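Local coordinates for protein putative acyl-CoA dehydrogenase (Burkholderia xenovorans, PDB 5JSC) that belongs to the acyl-CoA dehydrogenase family of flavoproteins and binds flavin-adenine dinucleotide as a four-chain assembly, at residues V318-A322 against E334-A338. Coordinates in Å, arbitrary orientation, origin at the centre of the assembly. Residues are numbered along the deposited sequence.
Sequences VYRAA and EAAMA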
loop_
_atom_site.group_PDB
_atom_site.type_symbol
_atom_site.label_atom_id
_atom_site.label_comp_id
_atom_site.label_asym_id
_atom_site.label_seq_id
_atom_site.Cartn_x
_atom_site.Cartn_y
_atom_site.Cartn_z
ATOM N N VAL C 318 2.239 -21.090 1.670
ATOM C CA VAL C 318 2.040 -22.066 2.742
ATOM C C VAL C 318 2.485 -23.445 2.288
ATOM O O VAL C 318 3.284 -24.115 2.958
ATOM C CB VAL C 318 0.566 -22.094 3.188
ATOM C CG1 VAL C 318 0.298 -23.310 4.082
ATOM C CG2 VAL C 318 0.201 -20.809 3.907
ATOM N N TYR C 319 1.971 -23.896 1.145
ATOM C CA TYR C 319 2.210 -25.279 0.766
ATOM C C TYR C 319 3.538 -25.468 0.049
ATOM O O TYR C 319 4.065 -26.582 0.066
ATOM C CB TYR C 319 0.994 -25.806 -0.013
ATOM C CG TYR C 319 -0.147 -25.900 0.979
ATOM C CD1 TYR C 319 -0.151 -26.894 1.957
ATOM C CD2 TYR C 319 -1.170 -24.949 1.013
ATOM C CE1 TYR C 319 -1.155 -26.963 2.917
ATOM C CE2 TYR C 319 -2.173 -25.011 1.973
ATOM C CZ TYR C 319 -2.162 -26.022 2.927
ATOM O OH TYR C 319 -3.136 -26.100 3.894
ATOM N N ARG C 320 4.146 -24.404 -0.488
ATOM C CA ARG C 320 5.554 -24.502 -0.866
ATOM C C ARG C 320 6.406 -24.798 0.358
ATOM O O ARG C 320 7.243 -25.704 0.340
ATOM C CB ARG C 320 6.025 -23.211 -1.554
ATOM C CG ARG C 320 7.484 -23.234 -2.046
ATOM C CD ARG C 320 8.511 -22.875 -0.956
ATOM N NE ARG C 320 8.351 -21.499 -0.479
ATOM C CZ ARG C 320 8.997 -20.455 -0.991
ATOM N NH1 ARG C 320 9.861 -20.617 -1.983
ATOM N NH2 ARG C 320 8.779 -19.238 -0.507
ATOM N N ALA C 321 6.202 -24.037 1.437
ATOM C CA ALA C 321 6.980 -24.264 2.652
ATOM C C ALA C 321 6.701 -25.639 3.244
ATOM O O ALA C 321 7.632 -26.336 3.675
ATOM C CB ALA C 321 6.689 -23.172 3.684
ATOM N N ALA C 322 5.432 -26.050 3.283
ATOM C CA ALA C 322 5.111 -27.349 3.870
ATOM C C ALA C 322 5.672 -28.485 3.024
ATOM O O ALA C 322 6.264 -29.434 3.558
ATOM C CB ALA C 322 3.597 -27.494 4.044
ATOM N N GLU C 334 11.416 -20.018 4.350
ATOM C CA GLU C 334 10.152 -20.205 3.648
ATOM C C GLU C 334 8.971 -20.211 4.606
ATOM O O GLU C 334 7.889 -19.718 4.252
ATOM C CB GLU C 334 10.208 -21.503 2.840
ATOM C CG GLU C 334 11.248 -21.486 1.717
ATOM C CD GLU C 334 12.677 -21.820 2.164
ATOM O OE1 GLU C 334 12.912 -22.062 3.372
ATOM O OE2 GLU C 334 13.571 -21.857 1.290
ATOM N N ALA C 335 9.161 -20.751 5.819
ATOM C CA ALA C 335 8.117 -20.690 6.839
ATOM C C ALA C 335 7.881 -19.260 7.297
ATOM O O ALA C 335 6.731 -18.852 7.498
ATOM C CB ALA C 335 8.485 -21.575 8.037
ATOM N N ALA C 336 8.959 -18.492 7.489
ATOM C CA ALA C 336 8.807 -17.091 7.867
ATOM C C ALA C 336 8.050 -16.321 6.795
ATOM O O ALA C 336 7.143 -15.531 7.106
ATOM C CB ALA C 336 10.182 -16.456 8.108
ATOM N N MET C 337 8.406 -16.539 5.524
ATOM C CA MET C 337 7.701 -15.884 4.423
ATOM C C MET C 337 6.216 -16.217 4.443
ATOM O O MET C 337 5.364 -15.335 4.278
ATOM C CB MET C 337 8.281 -16.320 3.084
ATOM C CG MET C 337 9.364 -15.493 2.521
ATOM S SD MET C 337 9.467 -15.943 0.771
ATOM C CE MET C 337 10.945 -15.010 0.362
ATOM N N ALA C 338 5.888 -17.502 4.600
ATOM C CA ALA C 338 4.492 -17.924 4.578
ATOM C C ALA C 338 3.723 -17.324 5.742
ATOM O O ALA C 338 2.606 -16.828 5.567
ATOM C CB ALA C 338 4.411 -19.447 4.615
HETATM O O HOH W 1 6.908 -20.142 1.612
#
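Helices 298-325 and 332-356 follow one another in the chain and run back alongside each other, and segments 318-322 and 334-338 meet near their connection, with axes 8.7 Å apart and N-to-C directions at 161°. Glu-334, at the start of 334-338, faces Ala-321, the two CB atoms 4.0 Å apart. Its CG lies over one face of the Arg-320 guanidinium, 3.6 Å from NE, a contact made by the aliphatic part of the side chain; the carboxylate instead continues to the second subunit, where OE2 is hydrogen-bonded to His-18. The backbone O of Glu-334 accepts a hydrogen bond from a water (2.8 Å), which in turn accepts one from Arg-320 NE (2.9 Å), so this water links the two helices where no direct hydrogen bond does. Ala-335 adds little to the pair beyond its N, 4.1 Å from Ala-321 CB, and its methyl group rests on Thr-263 of helix 250-286. Roughly one turn after Glu-334, Met-337 places SD at the edge of the guanidinium, 3.6 Å from Arg-320 NH2, the same nitrogen that forms a salt bridge with Asp-312 of the second subunit. Ala-338 completes the segment: its CB sits 4.0 Å from Val-318 CA and 4.5 Å from Ala-321 CB. With an alanine in each pair, the CA atoms of Val-318 and Ala-338, and those of Ala-321 and Glu-334, are 5.2 Å apart. Ala-266 of helix 250-286 touches both Val-318 and Ala-338, and the whole is close antiparallel packing in the C-terminal helical bundle of the acyl-CoA dehydrogenase fold, here bordering a subunit interface.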